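Local coordinates for protein Exo-beta-1,3-galactanase (Bifidobacterium bifidum, PDB 5FLW) that probably hydrolyses beta-1,3-linked galactan from the chain end, acting as a five-bladed beta-propeller glycoside hydrolase of family 43, at residues 23-28 against 247-252; 142-147 against 193-198; 197-202 against 219-224; 259-264 against 283-288. All blocks are in the same frame, centred on the assembly; numbering follows the deposited sequence. Where two conformers were deposited one is given.

Interaction 1: residues 23-28 against 247-252; sequences IGLQKF and IVVPLD
L25 sits at the centre of the contact, with I247 and V249 reaching it from the facing strand. The CD1 methyl of I247 goes deepest: it lies 3.4 Å from L25 N and touches L25 CB. Chi1 of I247, -166°, sets CG1 anti to the backbone N and, with chi2 also near anti, carries CD1 across to strand 24-28. Beyond CB, L25 CD1 rests 3.8 Å from V249 CG1, the side chains crossing at about a right angle. I23 adds a looser contact, its CG1 standing 4.3 Å from I247 CG2. The strand axes run nearly parallel, at 10° and 8.0 Å, and each strand begins a separate four-stranded antiparallel sheet; they are the innermost strands of the first and last blades of a five-bladed beta-propeller, so the packing closes the ring. Toward the C-terminal strand ends the chemistry turns polar. The extended K27 chain places NZ 2.8 Å from water 1, which donates to L251 O at 2.9 Å, while water 2 lies between NZ and D252 O and probably links them. Further out, I247 and V249 are positioned by backbone bonds to I264 and L262, and E259 N and H260 ND1 grip the D252 carboxylate.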
loop_
_atom_site.group_PDB
_atom_site.type_symbol
_atom_site.label_atom_id
_atom_site.label_comp_id
_atom_site.label_asym_id
_atom_site.label_seq_id
_atom_site.Cartn_x
_atom_site.Cartn_y
_atom_site.Cartn_z
ATOM N N ILE A 23 2.264 -4.481 -0.805
ATOM C CA ILE A 23 3.216 -3.752 -1.654
ATOM C C ILE A 23 2.899 -2.261 -1.767
ATOM O O ILE A 23 1.739 -1.808 -1.689
ATOM C CB ILE A 23 3.396 -4.362 -3.065
ATOM C CG1 ILE A 23 2.136 -4.187 -3.923
ATOM C CG2 ILE A 23 3.852 -5.781 -2.967
ATOM C CD1 ILE A 23 2.294 -4.701 -5.347
ATOM N N GLY A 24 3.968 -1.494 -2.013
ATOM C CA GLY A 24 3.858 -0.226 -2.696
ATOM C C GLY A 24 4.227 -0.439 -4.155
ATOM O O GLY A 24 5.009 -1.347 -4.489
ATOM N N LEU A 25 3.635 0.404 -5.028
ATOM C CA LEU A 25 3.913 0.410 -6.462
ATOM C C LEU A 25 4.140 1.839 -6.919
ATOM O O LEU A 25 3.348 2.732 -6.592
ATOM C CB LEU A 25 2.722 -0.091 -7.282
ATOM C CG LEU A 25 2.517 -1.568 -7.488
ATOM C CD1 LEU A 25 1.148 -1.756 -8.157
ATOM C CD2 LEU A 25 3.640 -2.093 -8.371
ATOM N N GLN A 26 5.184 2.045 -7.729
ATOM C CA GLN A 26 5.499 3.339 -8.317
ATOM C C GLN A 26 5.979 3.123 -9.738
ATOM O O GLN A 26 6.724 2.182 -9.998
ATOM C CB GLN A 26 6.672 3.988 -7.579
ATOM C CG GLN A 26 6.338 4.570 -6.222
ATOM C CD GLN A 26 5.411 5.744 -6.350
ATOM O OE1 GLN A 26 5.797 6.796 -6.869
ATOM N NE2 GLN A 26 4.181 5.581 -5.895
ATOM N N LYS A 27 5.554 3.995 -10.655
ATOM C CA LYS A 27 6.057 3.977 -12.022
ATOM C C LYS A 27 7.134 5.051 -12.148
ATOM O O LYS A 27 6.848 6.238 -11.962
ATOM C CB LYS A 27 4.934 4.197 -13.035
ATOM C CG LYS A 27 5.315 3.728 -14.444
ATOM C CD LYS A 27 4.240 4.058 -15.460
ATOM C CE LYS A 27 4.585 3.503 -16.840
ATOM N NZ LYS A 27 3.441 3.627 -17.812
ATOM N N PHE A 28 8.374 4.628 -12.420
ATOM C CA PHE A 28 9.496 5.531 -12.668
ATOM C C PHE A 28 9.997 5.243 -14.078
ATOM O O PHE A 28 10.387 4.104 -14.378
ATOM C CB PHE A 28 10.627 5.258 -11.672
ATOM C CG PHE A 28 10.242 5.409 -10.229
ATOM C CD1 PHE A 28 9.570 6.546 -9.789
ATOM C CD2 PHE A 28 10.588 4.429 -9.303
ATOM C CE1 PHE A 28 9.235 6.706 -8.449
ATOM C CE2 PHE A 28 10.246 4.570 -7.956
ATOM C CZ PHE A 28 9.579 5.724 -7.529
ATOM N N ILE A 247 -3.492 -1.890 -2.917
ATOM C CA ILE A 247 -3.165 -0.741 -3.755
ATOM C C ILE A 247 -4.079 -0.735 -4.973
ATOM O O ILE A 247 -4.513 -1.790 -5.450
ATOM C CB ILE A 247 -1.662 -0.749 -4.136
ATOM C CG1 ILE A 247 -1.234 0.606 -4.723
ATOM C CG2 ILE A 247 -1.323 -1.954 -5.051
ATOM C CD1 ILE A 247 0.267 0.825 -4.679
ATOM N N VAL A 248 -4.403 0.470 -5.451
ATOM C CA VAL A 248 -5.017 0.720 -6.750
ATOM C C VAL A 248 -4.062 1.658 -7.497
ATOM O O VAL A 248 -3.592 2.652 -6.918
ATOM C CB VAL A 248 -6.424 1.345 -6.591
ATOM C CG1 VAL A 248 -7.013 1.751 -7.948
ATOM C CG2 VAL A 248 -7.365 0.413 -5.839
ATOM N N VAL A 249 -3.726 1.321 -8.747
ATOM C CA VAL A 249 -2.870 2.198 -9.555
ATOM C C VAL A 249 -3.518 2.577 -10.880
ATOM O O VAL A 249 -4.205 1.753 -11.492
ATOM C CB VAL A 249 -1.447 1.639 -9.775
ATOM C CG1 VAL A 249 -0.660 1.611 -8.455
ATOM C CG2 VAL A 249 -1.505 0.288 -10.479
ATOM N N PRO A 250 -3.331 3.816 -11.344
ATOM C CA PRO A 250 -3.689 4.161 -12.726
ATOM C C PRO A 250 -2.648 3.598 -13.698
ATOM O O PRO A 250 -1.442 3.580 -13.419
ATOM C CB PRO A 250 -3.673 5.698 -12.714
ATOM C CG PRO A 250 -2.688 6.071 -11.626
ATOM C CD PRO A 250 -2.701 4.936 -10.610
ATOM N N LEU A 251 -3.124 3.106 -14.847
ATOM C CA LEU A 251 -2.248 2.462 -15.823
ATOM C C LEU A 251 -1.925 3.302 -17.060
ATOM O O LEU A 251 -0.951 2.993 -17.760
ATOM C CB LEU A 251 -2.826 1.106 -16.254
ATOM C CG LEU A 251 -3.015 0.082 -15.135
ATOM C CD1 LEU A 251 -3.817 -1.072 -15.647
ATOM C CD2 LEU A 251 -1.700 -0.417 -14.595
ATOM N N ASP A 252 -2.703 4.340 -17.359
ATOM C CA ASP A 252 -2.488 5.100 -18.582
ATOM C C ASP A 252 -1.364 6.121 -18.392
ATOM O O ASP A 252 -0.852 6.327 -17.284
ATOM C CB ASP A 252 -3.759 5.845 -18.985
ATOM C CG ASP A 252 -4.888 4.923 -19.391
ATOM O OD1 ASP A 252 -4.650 3.706 -19.608
ATOM O OD2 ASP A 252 -6.022 5.448 -19.521
HETATM O O HOH W 1 1.519 1.613 -17.289
HETATM O O HOH W 2 1.711 5.081 -16.952
#

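Interaction 2: residues 142-147 against 193-198; sequences FQDEDG and IIKKDG
K195 runs from an aromatic neighbour at its root to a carboxylate at its tip. CB packs 4.0 Å from F142 CZ, and CG leaves it anti to the backbone N, with chi1 at -160°. The chain then stays extended, so that CD passes 3.5 Å from D144 OD1 and CE follows it alongside the same oxygen. NZ ends in a salt bridge to D144 OD1 of 2.9 Å, meeting the syn lone pair. That oxygen has a second donor, E145 N at 2.8 Å, which comes from above the carboxylate plane, 30° out of it. D144 OD2 is held separately by the hydroxyl of Y200, and the three donors together fix the rotation of the group. An alanine at D144 would remove the acceptors of K195 NZ, E145 N and Y200 OH, and would probably loosen both the lysine tip and the start of the turn. Deeper in, I193 CG2 lies over one face of the F142 ring, 4.1 Å from its centroid and 17° off the normal, a CH-pi contact. The type I turn D144 to G147, closed by G147 N to D144 O, leads from strand 139-143 into its hairpin partner. Two sheets thus meet through their first strands, apolar along the strands and ionic at the turn, as adjoining blades do around the axis of a five-bladed propeller.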
loop_
_atom_site.group_PDB
_atom_site.type_symbol
_atom_site.label_atom_id
_atom_site.label_comp_id
_atom_site.label_asym_id
_atom_site.label_seq_id
_atom_site.Cartn_x
_atom_site.Cartn_y
_atom_site.Cartn_z
ATOM N N PHE A 142 0.611 8.805 -1.498
ATOM C CA PHE A 142 0.006 9.431 -2.664
ATOM C C PHE A 142 0.819 10.674 -3.043
ATOM O O PHE A 142 1.204 11.463 -2.180
ATOM C CB PHE A 142 -1.480 9.772 -2.418
ATOM C CG PHE A 142 -2.116 10.570 -3.537
ATOM C CD1 PHE A 142 -2.435 9.971 -4.750
ATOM C CD2 PHE A 142 -2.377 11.924 -3.381
ATOM C CE1 PHE A 142 -2.984 10.707 -5.772
ATOM C CE2 PHE A 142 -2.929 12.653 -4.401
ATOM C CZ PHE A 142 -3.234 12.041 -5.602
ATOM N N GLN A 143 1.086 10.827 -4.336
ATOM C CA GLN A 143 1.786 11.989 -4.872
ATOM C C GLN A 143 0.854 12.706 -5.847
ATOM O O GLN A 143 0.425 12.120 -6.851
ATOM C CB GLN A 143 3.077 11.560 -5.557
ATOM C CG GLN A 143 3.892 12.691 -6.078
ATOM C CD GLN A 143 5.240 12.228 -6.554
ATOM O OE1 GLN A 143 5.344 11.420 -7.493
ATOM N NE2 GLN A 143 6.291 12.704 -5.890
ATOM N N ASP A 144 0.527 13.963 -5.537
ATOM C CA ASP A 144 -0.434 14.752 -6.298
ATOM C C ASP A 144 0.243 15.425 -7.512
ATOM O O ASP A 144 1.477 15.410 -7.659
ATOM C CB ASP A 144 -1.125 15.761 -5.375
ATOM C CG ASP A 144 -2.565 16.081 -5.793
ATOM O OD1 ASP A 144 -2.964 15.816 -6.951
ATOM O OD2 ASP A 144 -3.287 16.640 -4.938
ATOM N N GLU A 145 -0.603 16.027 -8.374
ATOM C CA GLU A 145 -0.128 16.575 -9.643
ATOM C C GLU A 145 0.805 17.762 -9.438
ATOM O O GLU A 145 1.666 18.028 -10.286
ATOM C CB GLU A 145 -1.315 16.975 -10.535
ATOM C CG GLU A 145 -0.960 17.134 -12.022
ATOM C CD GLU A 145 -2.165 17.010 -12.943
ATOM O OE1 GLU A 145 -3.302 17.059 -12.426
ATOM O OE2 GLU A 145 -1.973 16.854 -14.171
ATOM N N ASP A 146 0.645 18.484 -8.328
ATOM C CA ASP A 146 1.501 19.616 -7.996
ATOM C C ASP A 146 2.825 19.205 -7.358
ATOM O O ASP A 146 3.601 20.091 -6.986
ATOM C CB ASP A 146 0.743 20.561 -7.052
ATOM C CG ASP A 146 0.512 19.967 -5.639
ATOM O OD1 ASP A 146 0.640 18.740 -5.401
ATOM O OD2 ASP A 146 0.128 20.746 -4.741
ATOM N N GLY A 147 3.070 17.897 -7.172
ATOM C CA GLY A 147 4.290 17.406 -6.554
ATOM C C GLY A 147 4.210 17.202 -5.058
ATOM O O GLY A 147 5.185 16.737 -4.464
ATOM N N ILE A 193 -4.888 5.663 -2.364
ATOM C CA ILE A 193 -5.600 6.784 -2.980
ATOM C C ILE A 193 -5.146 6.959 -4.423
ATOM O O ILE A 193 -3.946 6.940 -4.715
ATOM C CB ILE A 193 -5.384 8.117 -2.199
ATOM C CG1 ILE A 193 -6.051 8.050 -0.815
ATOM C CG2 ILE A 193 -5.916 9.356 -2.980
ATOM C CD1 ILE A 193 -5.815 9.254 0.092
ATOM N N ILE A 194 -6.110 7.215 -5.308
ATOM C CA ILE A 194 -5.846 7.623 -6.684
ATOM C C ILE A 194 -6.659 8.885 -6.954
ATOM O O ILE A 194 -7.522 9.287 -6.163
ATOM C CB ILE A 194 -6.137 6.532 -7.763
ATOM C CG1 ILE A 194 -7.619 6.115 -7.779
ATOM C CG2 ILE A 194 -5.225 5.315 -7.598
ATOM C CD1 ILE A 194 -8.512 6.951 -8.646
ATOM N N LYS A 195 -6.346 9.522 -8.072
ATOM C CA LYS A 195 -7.048 10.721 -8.517
ATOM C C LYS A 195 -7.441 10.580 -9.983
ATOM O O LYS A 195 -6.643 10.124 -10.806
ATOM C CB LYS A 195 -6.134 11.958 -8.400
ATOM C CG LYS A 195 -6.842 13.335 -8.376
ATOM C CD LYS A 195 -5.807 14.448 -8.473
ATOM C CE LYS A 195 -6.413 15.810 -8.271
ATOM N NZ LYS A 195 -5.415 16.904 -8.156
ATOM N N LYS A 196 -8.674 10.968 -10.302
ATOM C CA LYS A 196 -9.137 10.958 -11.684
ATOM C C LYS A 196 -10.014 12.182 -11.924
ATOM O O LYS A 196 -11.034 12.364 -11.242
ATOM C CB LYS A 196 -9.927 9.685 -12.005
ATOM C CG LYS A 196 -10.369 9.604 -13.454
ATOM C CD LYS A 196 -11.407 8.508 -13.622
ATOM C CE LYS A 196 -12.069 8.540 -14.980
ATOM N NZ LYS A 196 -11.056 8.509 -16.064
ATOM N N ASP A 197 -9.626 13.005 -12.896
ATOM C CA ASP A 197 -10.429 14.161 -13.314
ATOM C C ASP A 197 -10.843 15.014 -12.119
ATOM O O ASP A 197 -12.011 15.383 -11.953
ATOM C CB ASP A 197 -11.633 13.741 -14.152
ATOM C CG ASP A 197 -12.373 14.932 -14.740
ATOM O OD1 ASP A 197 -11.739 15.993 -14.927
ATOM O OD2 ASP A 197 -13.616 14.788 -15.012
ATOM N N GLY A 198 -9.860 15.310 -11.261
ATOM C CA GLY A 198 -10.062 16.199 -10.136
ATOM C C GLY A 198 -10.682 15.578 -8.898
ATOM O O GLY A 198 -10.812 16.283 -7.888
#

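Interaction 3: residues 197-202 against 219-224; sequences DGLYYW and TATDLH
The backbones run antiparallel, Y200 and A220 forming a hydrogen-bonded pair and Y201 and T219 a non-hydrogen-bonded one. Y200 N gives the shorter bond, 2.8 Å to A220 O, nearly along the C=O axis (170°). A220 N returns 3.2 Å to Y200 O on an in-plane lone pair, and T219 CA-H points at that oxygen. On the side of Y200 and A220, the tyrosine ring takes L223 over one face: L223 CG stands 3.8 Å from the ring centroid, a CH-pi contact 14° off the normal. The A220 and T221 carbonyl oxygens lie at the ring edge. The phenol oxygen of Y200 bonds to D144, in the turn that follows strand 139-143 of the neighbouring blade, and accepts from water 4, itself held by L223 N. These are the second and third strands of the fourth propeller blade, joined here as arms of a hairpin. On the other side, T219 CG2 covers one face of Y201 4.2 Å from its centroid, while Y201 OH bonds to G288 N. L199, its CG anti to the backbone N, sends CD1 to 3.4 Å from A220 O and CD2 against T219 CB. Past the strand, D222 OD1 accepts from H224 N at 2.9 Å through its anti lone pair, an Asx turn, and from H224 ND1 at 2.8 Å through its syn one. Water 3 bridges G198 O and T221 O.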
loop_
_atom_site.group_PDB
_atom_site.type_symbol
_atom_site.label_atom_id
_atom_site.label_comp_id
_atom_site.label_asym_id
_atom_site.label_seq_id
_atom_site.Cartn_x
_atom_site.Cartn_y
_atom_site.Cartn_z
ATOM N N ASP A 197 -9.626 13.005 -12.896
ATOM C CA ASP A 197 -10.429 14.161 -13.314
ATOM C C ASP A 197 -10.843 15.014 -12.119
ATOM O O ASP A 197 -12.011 15.383 -11.953
ATOM C CB ASP A 197 -11.633 13.741 -14.152
ATOM C CG ASP A 197 -12.373 14.932 -14.740
ATOM O OD1 ASP A 197 -11.739 15.993 -14.927
ATOM O OD2 ASP A 197 -13.616 14.788 -15.012
ATOM N N GLY A 198 -9.860 15.310 -11.261
ATOM C CA GLY A 198 -10.062 16.199 -10.136
ATOM C C GLY A 198 -10.682 15.578 -8.898
ATOM O O GLY A 198 -10.812 16.283 -7.888
ATOM N N LEU A 199 -11.074 14.299 -8.928
ATOM C CA LEU A 199 -11.712 13.642 -7.789
ATOM C C LEU A 199 -10.746 12.607 -7.215
ATOM O O LEU A 199 -10.194 11.794 -7.964
ATOM C CB LEU A 199 -13.002 12.936 -8.208
ATOM C CG LEU A 199 -13.921 12.468 -7.084
ATOM C CD1 LEU A 199 -14.564 13.672 -6.417
ATOM C CD2 LEU A 199 -14.971 11.525 -7.591
ATOM N N TYR A 200 -10.552 12.641 -5.889
ATOM C CA TYR A 200 -9.725 11.658 -5.185
ATOM C C TYR A 200 -10.586 10.471 -4.766
ATOM O O TYR A 200 -11.723 10.643 -4.314
ATOM C CB TYR A 200 -9.114 12.281 -3.927
ATOM C CG TYR A 200 -8.248 13.502 -4.179
ATOM C CD1 TYR A 200 -6.913 13.362 -4.552
ATOM C CD2 TYR A 200 -8.771 14.801 -4.046
ATOM C CE1 TYR A 200 -6.119 14.472 -4.782
ATOM C CE2 TYR A 200 -7.983 15.920 -4.276
ATOM C CZ TYR A 200 -6.654 15.751 -4.650
ATOM O OH TYR A 200 -5.850 16.855 -4.877
ATOM N N TYR A 201 -10.048 9.268 -4.933
ATOM C CA TYR A 201 -10.712 8.041 -4.508
ATOM C C TYR A 201 -9.797 7.376 -3.485
ATOM O O TYR A 201 -8.628 7.129 -3.775
ATOM C CB TYR A 201 -10.958 7.080 -5.682
ATOM C CG TYR A 201 -11.886 7.593 -6.802
ATOM C CD1 TYR A 201 -11.500 8.643 -7.635
ATOM C CD2 TYR A 201 -13.118 6.973 -7.051
ATOM C CE1 TYR A 201 -12.336 9.099 -8.669
ATOM C CE2 TYR A 201 -13.959 7.411 -8.073
ATOM C CZ TYR A 201 -13.567 8.478 -8.880
ATOM O OH TYR A 201 -14.393 8.911 -9.914
ATOM N N TRP A 202 -10.340 7.101 -2.297
ATOM C CA TRP A 202 -9.608 6.564 -1.156
ATOM C C TRP A 202 -10.247 5.231 -0.779
ATOM O O TRP A 202 -11.423 5.189 -0.396
ATOM C CB TRP A 202 -9.731 7.572 -0.005
ATOM C CG TRP A 202 -9.067 7.268 1.309
ATOM C CD1 TRP A 202 -8.395 6.128 1.681
ATOM C CD2 TRP A 202 -9.033 8.142 2.456
ATOM N NE1 TRP A 202 -7.944 6.244 2.984
ATOM C CE2 TRP A 202 -8.317 7.470 3.478
ATOM C CE3 TRP A 202 -9.526 9.434 2.710
ATOM C CZ2 TRP A 202 -8.105 8.045 4.745
ATOM C CZ3 TRP A 202 -9.300 10.011 3.963
ATOM C CH2 TRP A 202 -8.582 9.318 4.961
ATOM N N THR A 219 -14.804 9.453 -1.674
ATOM C CA THR A 219 -14.317 10.422 -2.658
ATOM C C THR A 219 -14.358 11.838 -2.079
ATOM O O THR A 219 -15.104 12.132 -1.135
ATOM C CB THR A 219 -15.118 10.399 -3.984
ATOM O OG1 THR A 219 -16.473 10.765 -3.719
ATOM C CG2 THR A 219 -15.112 9.005 -4.581
ATOM N N ALA A 220 -13.522 12.708 -2.653
ATOM C CA ALA A 220 -13.458 14.111 -2.259
ATOM C C ALA A 220 -12.783 14.884 -3.382
ATOM O O ALA A 220 -12.027 14.320 -4.177
ATOM C CB ALA A 220 -12.716 14.308 -0.928
ATOM N N THR A 221 -13.085 16.184 -3.448
ATOM C CA THR A 221 -12.436 17.088 -4.386
ATOM C C THR A 221 -11.268 17.837 -3.756
ATOM O O THR A 221 -10.541 18.556 -4.456
ATOM C CB THR A 221 -13.468 18.086 -4.934
ATOM O OG1 THR A 221 -13.973 18.865 -3.849
ATOM C CG2 THR A 221 -14.648 17.354 -5.543
ATOM N N ASP A 222 -11.067 17.676 -2.455
ATOM C CA ASP A 222 -9.918 18.231 -1.764
ATOM C C ASP A 222 -9.502 17.181 -0.749
ATOM O O ASP A 222 -10.366 16.568 -0.120
ATOM C CB ASP A 222 -10.318 19.533 -1.038
ATOM C CG ASP A 222 -9.119 20.325 -0.556
ATOM O OD1 ASP A 222 -8.450 19.848 0.372
ATOM O OD2 ASP A 222 -8.823 21.394 -1.126
ATOM N N LEU A 223 -8.182 16.966 -0.617
ATOM C CA LEU A 223 -7.672 15.963 0.327
ATOM C C LEU A 223 -8.037 16.292 1.775
ATOM O O LEU A 223 -8.096 15.383 2.616
ATOM C CB LEU A 223 -6.158 15.772 0.181
ATOM C CG LEU A 223 -5.680 15.059 -1.090
ATOM C CD1 LEU A 223 -4.210 15.304 -1.305
ATOM C CD2 LEU A 223 -5.953 13.581 -1.032
ATOM N N HIS A 224 -8.266 17.575 2.093
ATOM C CA HIS A 224 -8.820 17.935 3.395
ATOM C C HIS A 224 -10.289 17.541 3.545
ATOM O O HIS A 224 -10.827 17.619 4.658
ATOM C CB HIS A 224 -8.717 19.443 3.628
ATOM C CG HIS A 224 -7.314 19.961 3.641
ATOM N ND1 HIS A 224 -6.669 20.388 2.499
ATOM C CD2 HIS A 224 -6.431 20.123 4.654
ATOM C CE1 HIS A 224 -5.450 20.797 2.811
ATOM N NE2 HIS A 224 -5.281 20.646 4.112
HETATM O O HOH W 3 -9.749 18.640 -6.839
HETATM O O HOH W 4 -6.305 18.396 -2.526
#

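Interaction 4: residues 259-264 against 283-288; sequences EHFLFI and ISIADG
F261 and I285 have like first torsions, chi1 -62° and -60°, each placing CG or CG1 anti to its own carbonyl carbon. This brings the isoleucine over the phenylalanine ring, with the extended CG1 arm carrying CD1 to 3.7 Å from F261 CG, over one face but offset toward the rim. I285 CD1 makes a CH-pi contact with the ring, I285 CB lies near F261 CD1, and the two side chains cross at about a right angle. At the root of the side chain, F261 CB meets I283 CG2 at 3.6 Å, and F263 CB packs against I283 CB at 4.0 Å. An alanine at F261 would keep the contact of CB with I283 but remove the ring, and would probably loosen the packing of I285 CD1 and P250. One direct backbone bond spans the segments: I283 N to F261 O, 3.1 Å, with the donor above the carbonyl plane. Its counterpart is made through water 7, which accepts from F261 N at 2.9 Å and donates to I283 O at 2.7 Å. Water 5 accepts from I285 N at 3.0 Å and lies, with water 6, at the edge of the F261 ring in its plane. The strands cross at 131°, and waters occupy the widening gap. Such splayed pairing of second and third strands fits the strongly twisted blade of a beta-propeller, here the fifth.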
loop_
_atom_site.group_PDB
_atom_site.type_symbol
_atom_site.label_atom_id
_atom_site.label_comp_id
_atom_site.label_asym_id
_atom_site.label_seq_id
_atom_site.Cartn_x
_atom_site.Cartn_y
_atom_site.Cartn_z
ATOM N N GLU A 259 -7.991 6.016 -17.757
ATOM C CA GLU A 259 -9.200 5.237 -18.001
ATOM C C GLU A 259 -9.078 3.788 -17.581
ATOM O O GLU A 259 -10.069 3.052 -17.651
ATOM C CB GLU A 259 -9.638 5.310 -19.473
ATOM C CG GLU A 259 -9.946 6.729 -20.007
ATOM C CD GLU A 259 -11.177 7.403 -19.340
ATOM O OE1 GLU A 259 -12.158 6.694 -18.957
ATOM O OE2 GLU A 259 -11.183 8.668 -19.206
ATOM N N HIS A 260 -7.894 3.367 -17.142
ATOM C CA HIS A 260 -7.647 1.994 -16.715
ATOM C C HIS A 260 -6.916 1.990 -15.382
ATOM O O HIS A 260 -5.980 2.764 -15.164
ATOM C CB HIS A 260 -6.847 1.184 -17.734
ATOM C CG HIS A 260 -7.439 1.241 -19.125
ATOM N ND1 HIS A 260 -7.119 2.241 -20.033
ATOM C CD2 HIS A 260 -8.346 0.441 -19.729
ATOM C CE1 HIS A 260 -7.803 2.036 -21.132
ATOM N NE2 HIS A 260 -8.548 0.959 -20.968
ATOM N N PHE A 261 -7.356 1.110 -14.495
ATOM C CA PHE A 261 -6.828 1.017 -13.141
ATOM C C PHE A 261 -6.672 -0.454 -12.796
ATOM O O PHE A 261 -7.463 -1.302 -13.241
ATOM C CB PHE A 261 -7.758 1.713 -12.131
ATOM C CG PHE A 261 -7.921 3.190 -12.379
ATOM C CD1 PHE A 261 -8.905 3.665 -13.253
ATOM C CD2 PHE A 261 -7.087 4.104 -11.747
ATOM C CE1 PHE A 261 -9.047 5.031 -13.487
ATOM C CE2 PHE A 261 -7.219 5.459 -11.969
ATOM C CZ PHE A 261 -8.199 5.935 -12.841
ATOM N N LEU A 262 -5.647 -0.738 -11.993
ATOM C CA LEU A 262 -5.352 -2.075 -11.493
ATOM C C LEU A 262 -5.559 -2.100 -9.981
ATOM O O LEU A 262 -5.095 -1.197 -9.275
ATOM C CB LEU A 262 -3.907 -2.473 -11.818
ATOM C CG LEU A 262 -3.571 -3.936 -11.557
ATOM C CD1 LEU A 262 -4.307 -4.841 -12.533
ATOM C CD2 LEU A 262 -2.051 -4.138 -11.606
ATOM N N PHE A 263 -6.300 -3.109 -9.509
ATOM C CA PHE A 263 -6.474 -3.422 -8.092
ATOM C C PHE A 263 -5.579 -4.614 -7.739
ATOM O O PHE A 263 -5.612 -5.637 -8.430
ATOM C CB PHE A 263 -7.945 -3.798 -7.829
ATOM C CG PHE A 263 -8.202 -4.498 -6.494
ATOM C CD1 PHE A 263 -8.044 -5.899 -6.360
ATOM C CD2 PHE A 263 -8.636 -3.766 -5.380
ATOM C CE1 PHE A 263 -8.278 -6.525 -5.133
ATOM C CE2 PHE A 263 -8.883 -4.393 -4.158
ATOM C CZ PHE A 263 -8.690 -5.780 -4.035
ATOM N N ILE A 264 -4.816 -4.494 -6.643
ATOM C CA ILE A 264 -4.118 -5.619 -6.031
ATOM C C ILE A 264 -4.551 -5.710 -4.565
ATOM O O ILE A 264 -4.541 -4.701 -3.846
ATOM C CB ILE A 264 -2.587 -5.513 -6.193
ATOM C CG1 ILE A 264 -2.216 -5.735 -7.673
ATOM C CG2 ILE A 264 -1.873 -6.523 -5.274
ATOM C CD1 ILE A 264 -0.780 -5.451 -8.030
ATOM N N ILE A 283 -9.987 -2.619 -12.080
ATOM C CA ILE A 283 -11.036 -1.974 -11.300
ATOM C C ILE A 283 -11.552 -0.787 -12.105
ATOM O O ILE A 283 -10.763 -0.028 -12.678
ATOM C CB ILE A 283 -10.561 -1.600 -9.877
ATOM C CG1 ILE A 283 -11.734 -1.093 -9.017
ATOM C CG2 ILE A 283 -9.438 -0.586 -9.916
ATOM C CD1 ILE A 283 -11.422 -0.916 -7.543
ATOM N N SER A 284 -12.871 -0.674 -12.213
ATOM C CA SER A 284 -13.488 0.387 -12.993
ATOM C C SER A 284 -13.728 1.613 -12.105
ATOM O O SER A 284 -14.278 1.495 -11.001
ATOM C CB SER A 284 -14.781 -0.125 -13.626
ATOM O OG SER A 284 -15.657 0.952 -13.852
ATOM N N ILE A 285 -13.292 2.785 -12.583
ATOM C CA ILE A 285 -13.347 4.039 -11.828
ATOM C C ILE A 285 -13.795 5.150 -12.765
ATOM O O ILE A 285 -13.100 5.454 -13.740
ATOM C CB ILE A 285 -11.983 4.370 -11.188
ATOM C CG1 ILE A 285 -11.566 3.236 -10.226
ATOM C CG2 ILE A 285 -11.980 5.757 -10.556
ATOM C CD1 ILE A 285 -10.304 3.493 -9.513
ATOM N N ALA A 286 -14.966 5.732 -12.494
ATOM C CA ALA A 286 -15.523 6.783 -13.337
ATOM C C ALA A 286 -16.637 7.486 -12.576
ATOM O O ALA A 286 -17.463 6.815 -11.937
ATOM C CB ALA A 286 -16.056 6.195 -14.653
ATOM N N ASP A 287 -16.625 8.833 -12.599
ATOM C CA ASP A 287 -17.732 9.672 -12.102
ATOM C C ASP A 287 -18.092 9.391 -10.642
ATOM O O ASP A 287 -19.265 9.342 -10.274
ATOM C CB ASP A 287 -18.975 9.590 -12.999
ATOM C CG ASP A 287 -18.642 9.747 -14.468
ATOM O OD1 ASP A 287 -17.993 10.760 -14.820
ATOM O OD2 ASP A 287 -19.025 8.861 -15.264
ATOM N N GLY A 288 -17.076 9.204 -9.802
ATOM C CA GLY A 288 -17.309 8.988 -8.391
ATOM C C GLY A 288 -17.681 7.579 -8.025
ATOM O O GLY A 288 -17.942 7.307 -6.843
HETATM O O HOH W 5 -11.931 2.572 -15.227
HETATM O O HOH W 6 -11.952 5.139 -16.128
HETATM O O HOH W 7 -10.028 0.307 -15.240
#

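In the fold
Interactions 1 and 2 join different blades through their innermost strands, whereas interactions 3 and 4 each tie strands within one blade. Interaction 1, closest to the chain centre, is apolar at one end and hydrated at the other; interaction 2 is buried but carries the salt bridge; interaction 3, farthest out, relies on paired backbone bonds and reaches exposed residues; interaction 4 is buried and hydrophobic, with one direct backbone bond and further pairing through water. Interactions 2 and 3 share D197, G198 and a sheet, interactions 1 and 4 another sheet. The blades of strands 191-196 and 244-250 meet where K196 of interaction 2 bridges to E259 of interaction 4, and where I194 packs on V248 and F261.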